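PDB 5FCE: LPXTG family cell surface protein Fms2 from Enterococcus faecium DO, which is a cell-wall-anchored surface adhesin whose immunoglobulin-like ligand-binding region, the part present here, probably attaches the bacterium to its targets. Local coordinates for residues A[15-26]-A[70-81]. Residues are numbered along the deposited sequence; the frame is centred on the assembly and turned at random.
Sequences YDMTQQVITIPV and EYTIMISAELSI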
loop_
_atom_site.group_PDB
_atom_site.type_symbol
_atom_site.label_atom_id
_atom_site.label_comp_id
_atom_site.label_asym_id
_atom_site.label_seq_id
_atom_site.Cartn_x
_atom_site.Cartn_y
_atom_site.Cartn_z
ATOM N N TYR A 15 -2.987 5.158 -10.025
ATOM C CA TYR A 15 -4.384 5.353 -9.638
ATOM C C TYR A 15 -5.204 5.238 -10.917
ATOM O O TYR A 15 -5.060 6.063 -11.814
ATOM C CB TYR A 15 -4.606 6.739 -9.016
ATOM C CG TYR A 15 -6.018 6.976 -8.504
ATOM C CD1 TYR A 15 -7.047 7.371 -9.365
ATOM C CD2 TYR A 15 -6.321 6.816 -7.153
ATOM C CE1 TYR A 15 -8.339 7.578 -8.887
ATOM C CE2 TYR A 15 -7.608 7.028 -6.669
ATOM C CZ TYR A 15 -8.607 7.417 -7.541
ATOM O OH TYR A 15 -9.887 7.625 -7.069
ATOM N N ASP A 16 -6.041 4.205 -11.002
ATOM C CA ASP A 16 -6.941 4.016 -12.142
ATOM C C ASP A 16 -8.304 4.647 -11.813
ATOM O O ASP A 16 -9.031 4.171 -10.950
ATOM C CB ASP A 16 -7.060 2.512 -12.459
ATOM C CG ASP A 16 -7.867 2.216 -13.721
ATOM O OD1 ASP A 16 -8.955 2.801 -13.905
ATOM O OD2 ASP A 16 -7.414 1.369 -14.531
HETATM N N MSE A 17 -8.631 5.728 -12.511
HETATM C CA MSE A 17 -9.857 6.491 -12.303
HETATM C C MSE A 17 -11.102 5.710 -12.732
HETATM O O MSE A 17 -12.187 5.851 -12.143
HETATM C CB MSE A 17 -9.709 7.766 -13.130
HETATM C CG MSE A 17 -10.792 8.777 -13.084
HETATM SE SE MSE A 17 -10.073 10.124 -14.297
HETATM C CE MSE A 17 -8.549 10.630 -13.167
ATOM N N THR A 18 -10.936 4.879 -13.753
ATOM C CA THR A 18 -12.040 4.090 -14.284
ATOM C C THR A 18 -12.497 3.033 -13.283
ATOM O O THR A 18 -13.695 2.883 -13.015
ATOM C CB THR A 18 -11.639 3.398 -15.589
ATOM O OG1 THR A 18 -11.194 4.384 -16.531
ATOM C CG2 THR A 18 -12.828 2.647 -16.177
ATOM N N GLN A 19 -11.543 2.296 -12.731
ATOM C CA GLN A 19 -11.896 1.232 -11.803
ATOM C C GLN A 19 -11.842 1.671 -10.346
ATOM O O GLN A 19 -12.284 0.931 -9.457
ATOM C CB GLN A 19 -11.014 0.002 -12.020
ATOM C CG GLN A 19 -11.247 -0.720 -13.357
ATOM C CD GLN A 19 -12.719 -1.047 -13.647
ATOM O OE1 GLN A 19 -13.550 -1.188 -12.737
ATOM N NE2 GLN A 19 -13.047 -1.163 -14.933
ATOM N N GLN A 20 -11.344 2.885 -10.115
ATOM C CA GLN A 20 -11.055 3.358 -8.762
ATOM C C GLN A 20 -10.225 2.308 -8.041
ATOM O O GLN A 20 -10.595 1.839 -6.964
ATOM C CB GLN A 20 -12.333 3.680 -7.982
ATOM C CG GLN A 20 -13.059 4.926 -8.466
ATOM C CD GLN A 20 -14.417 5.094 -7.796
ATOM O OE1 GLN A 20 -15.419 4.529 -8.241
ATOM N NE2 GLN A 20 -14.449 5.855 -6.711
ATOM N N VAL A 21 -9.113 1.922 -8.665
ATOM C CA VAL A 21 -8.194 0.957 -8.079
ATOM C C VAL A 21 -6.794 1.568 -8.027
ATOM O O VAL A 21 -6.354 2.203 -8.987
ATOM C CB VAL A 21 -8.184 -0.366 -8.885
ATOM C CG1 VAL A 21 -7.047 -1.279 -8.429
ATOM C CG2 VAL A 21 -9.530 -1.071 -8.749
ATOM N N ILE A 22 -6.117 1.390 -6.894
ATOM C CA ILE A 22 -4.732 1.798 -6.745
ATOM C C ILE A 22 -3.838 0.571 -6.773
ATOM O O ILE A 22 -4.049 -0.386 -6.015
ATOM C CB ILE A 22 -4.500 2.573 -5.435
ATOM C CG1 ILE A 22 -5.375 3.830 -5.418
ATOM C CG2 ILE A 22 -3.018 2.932 -5.277
ATOM C CD1 ILE A 22 -5.429 4.559 -4.079
ATOM N N THR A 23 -2.854 0.595 -7.666
ATOM C CA THR A 23 -1.902 -0.495 -7.801
ATOM C C THR A 23 -0.540 -0.049 -7.254
ATOM O O THR A 23 0.006 0.985 -7.669
ATOM C CB THR A 23 -1.799 -0.939 -9.276
ATOM O OG1 THR A 23 -3.069 -1.474 -9.692
ATOM C CG2 THR A 23 -0.741 -1.988 -9.445
ATOM N N ILE A 24 -0.003 -0.824 -6.313
ATOM C CA ILE A 24 1.248 -0.475 -5.639
ATOM C C ILE A 24 2.259 -1.597 -5.738
ATOM O O ILE A 24 2.052 -2.684 -5.188
ATOM C CB ILE A 24 1.026 -0.191 -4.141
ATOM C CG1 ILE A 24 -0.021 0.901 -3.958
ATOM C CG2 ILE A 24 2.323 0.238 -3.487
ATOM C CD1 ILE A 24 -0.528 1.055 -2.532
ATOM N N PRO A 25 3.378 -1.334 -6.424
ATOM C CA PRO A 25 4.441 -2.334 -6.509
ATOM C C PRO A 25 5.362 -2.200 -5.312
ATOM O O PRO A 25 6.032 -1.172 -5.161
ATOM C CB PRO A 25 5.176 -1.964 -7.806
ATOM C CG PRO A 25 4.820 -0.513 -8.078
ATOM C CD PRO A 25 3.723 -0.086 -7.126
ATOM N N VAL A 26 5.372 -3.210 -4.451
ATOM C CA VAL A 26 6.258 -3.176 -3.295
ATOM C C VAL A 26 7.440 -4.114 -3.493
ATOM O O VAL A 26 7.325 -5.157 -4.137
ATOM C CB VAL A 26 5.511 -3.513 -1.980
ATOM C CG1 VAL A 26 4.291 -2.592 -1.809
ATOM C CG2 VAL A 26 5.059 -4.961 -1.972
ATOM N N GLU A 70 9.544 -7.337 -7.134
ATOM C CA GLU A 70 8.334 -6.531 -6.972
ATOM C C GLU A 70 7.074 -7.375 -6.825
ATOM O O GLU A 70 6.880 -8.365 -7.534
ATOM C CB GLU A 70 8.164 -5.539 -8.127
ATOM C CG GLU A 70 8.795 -4.177 -7.850
ATOM C CD GLU A 70 8.564 -3.192 -8.974
ATOM O OE1 GLU A 70 7.907 -3.569 -9.968
ATOM O OE2 GLU A 70 9.035 -2.040 -8.851
ATOM N N TYR A 71 6.234 -6.977 -5.879
ATOM C CA TYR A 71 4.976 -7.651 -5.621
ATOM C C TYR A 71 3.898 -6.591 -5.764
ATOM O O TYR A 71 4.049 -5.465 -5.274
ATOM C CB TYR A 71 4.959 -8.260 -4.212
ATOM C CG TYR A 71 3.626 -8.889 -3.877
ATOM C CD1 TYR A 71 2.613 -8.145 -3.272
ATOM C CD2 TYR A 71 3.364 -10.215 -4.195
ATOM C CE1 TYR A 71 1.387 -8.710 -2.986
ATOM C CE2 TYR A 71 2.132 -10.790 -3.913
ATOM C CZ TYR A 71 1.152 -10.034 -3.305
ATOM O OH TYR A 71 -0.074 -10.594 -3.017
ATOM N N THR A 72 2.815 -6.935 -6.448
ATOM C CA THR A 72 1.810 -5.939 -6.755
ATOM C C THR A 72 0.584 -6.048 -5.858
ATOM O O THR A 72 -0.108 -7.059 -5.855
ATOM C CB THR A 72 1.392 -6.020 -8.219
ATOM O OG1 THR A 72 2.480 -5.569 -9.038
ATOM C CG2 THR A 72 0.209 -5.138 -8.456
ATOM N N ILE A 73 0.334 -4.994 -5.094
ATOM C CA ILE A 73 -0.857 -4.900 -4.265
ATOM C C ILE A 73 -1.893 -4.048 -4.989
ATOM O O ILE A 73 -1.568 -2.996 -5.560
ATOM C CB ILE A 73 -0.533 -4.285 -2.894
ATOM C CG1 ILE A 73 0.481 -5.165 -2.159
ATOM C CG2 ILE A 73 -1.799 -4.136 -2.057
ATOM C CD1 ILE A 73 1.102 -4.529 -0.921
HETATM N N MSE A 74 -3.138 -4.513 -4.982
HETATM C CA MSE A 74 -4.220 -3.772 -5.611
HETATM C C MSE A 74 -5.231 -3.401 -4.552
HETATM O O MSE A 74 -5.722 -4.274 -3.817
HETATM C CB MSE A 74 -4.878 -4.616 -6.694
HETATM C CG MSE A 74 -3.900 -5.109 -7.754
HETATM SE SE MSE A 74 -4.890 -6.032 -9.169
HETATM C CE MSE A 74 -6.717 -5.579 -8.600
ATOM N N ILE A 75 -5.538 -2.109 -4.473
ATOM C CA ILE A 75 -6.435 -1.579 -3.447
ATOM C C ILE A 75 -7.593 -0.761 -4.036
ATOM O O ILE A 75 -7.385 0.128 -4.867
ATOM C CB ILE A 75 -5.636 -0.738 -2.425
ATOM C CG1 ILE A 75 -4.820 -1.661 -1.502
ATOM C CG2 ILE A 75 -6.559 0.104 -1.585
ATOM C CD1 ILE A 75 -3.844 -0.928 -0.568
ATOM N N SER A 76 -8.820 -1.054 -3.608
ATOM C CA SER A 76 -9.964 -0.259 -4.060
ATOM C C SER A 76 -9.892 1.136 -3.429
ATOM O O SER A 76 -9.758 1.253 -2.218
ATOM C CB SER A 76 -11.259 -0.976 -3.674
ATOM O OG SER A 76 -12.397 -0.256 -4.082
ATOM N N ALA A 77 -9.970 2.195 -4.239
ATOM C CA ALA A 77 -9.829 3.568 -3.730
ATOM C C ALA A 77 -11.108 4.108 -3.085
ATOM O O ALA A 77 -12.142 4.203 -3.744
ATOM C CB ALA A 77 -9.393 4.510 -4.865
ATOM N N GLU A 78 -11.022 4.516 -1.821
ATOM C CA GLU A 78 -12.187 5.051 -1.115
ATOM C C GLU A 78 -12.174 6.583 -1.035
ATOM O O GLU A 78 -13.105 7.196 -0.498
ATOM C CB GLU A 78 -12.278 4.421 0.285
ATOM C CG GLU A 78 -12.188 2.890 0.250
ATOM C CD GLU A 78 -12.217 2.234 1.629
ATOM O OE1 GLU A 78 -12.330 2.951 2.653
ATOM O OE2 GLU A 78 -12.150 0.976 1.686
ATOM N N LEU A 79 -11.108 7.184 -1.565
ATOM C CA LEU A 79 -10.972 8.636 -1.703
ATOM C C LEU A 79 -10.513 8.914 -3.128
ATOM O O LEU A 79 -9.736 8.138 -3.705
ATOM C CB LEU A 79 -9.927 9.217 -0.736
ATOM C CG LEU A 79 -10.263 9.462 0.736
ATOM C CD1 LEU A 79 -9.068 10.104 1.460
ATOM C CD2 LEU A 79 -11.478 10.354 0.861
ATOM N N SER A 80 -10.993 10.018 -3.693
ATOM C CA SER A 80 -10.647 10.387 -5.065
ATOM C C SER A 80 -9.180 10.763 -5.123
ATOM O O SER A 80 -8.580 11.065 -4.098
ATOM C CB SER A 80 -11.457 11.590 -5.507
ATOM O OG SER A 80 -11.027 12.739 -4.798
ATOM N N ILE A 81 -8.599 10.776 -6.319
ATOM C CA ILE A 81 -7.176 11.092 -6.415
ATOM C C ILE A 81 -6.914 12.551 -6.019
ATOM O O ILE A 81 -5.904 12.844 -5.382
ATOM C CB ILE A 81 -6.584 10.721 -7.791
ATOM C CG1 ILE A 81 -5.064 10.973 -7.819
ATOM C CG2 ILE A 81 -7.293 11.490 -8.914
ATOM C CD1 ILE A 81 -4.274 10.078 -6.841
HETATM O O HOH W 1 -12.278 6.989 -5.457
HETATM O O HOH W 2 -12.826 -0.040 -6.713
HETATM O O HOH W 3 8.449 -0.311 -6.520
#
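Y15 lays its ring under I81, the first residue of helix 81-85; I81 CB stands 3.6 Å from the Y15 ring centroid, 6° off the normal: a CH-pi contact. Followed outward from Y15 CB, which touches I81 CD1, the tyrosine runs along the isoleucine: Y15 CG and CD2 meet I81 CD1, while Y15 CD1 and CE1 lie by I81 CB and CG2. On the other flank Y15 CE2 comes 3.6 Å from A77 CB, where a small methyl leaves room for the ring. With CG anti to the backbone N (chi1 -176°), the ring reaches across to residues 77-81, which lead from the strand into the helix. Y15 CZ lies 3.6 Å from I81 N, and Y15 OH bonds a water 3.0 Å away that also joins Q20 NE2 and A77 O; a phenol suits this place, with an apolar ring face and a hydroxyl held by water.

Beyond it, strands 21-26 and 71-76 pair antiparallel at 159°. Paired backbone bonds join I22 with I75, I24 with I73 and V26 with Y71; a single further bond, A77 N to Q20 O (2.8 Å), follows past the last bridge. I22, I24, I73 and I75 share the buried face, where I73 CD1 meets V26 CG1 at 3.8 Å. On the reverse face T23 and T72 press their CG2 methyls together at 3.4 Å, a tight fit. P25, having no N-H, suits a non-hydrogen-bonded site; its CB rests against the carboxylate of E70, which is salt-bridged to R12.

Backbone bonds thus set the register, beta-branched side chains pack inward, I73 and I75 against V58, in this flattened barrel, and water links the segments near both ends, the second bridging P25 O and E70 OE2.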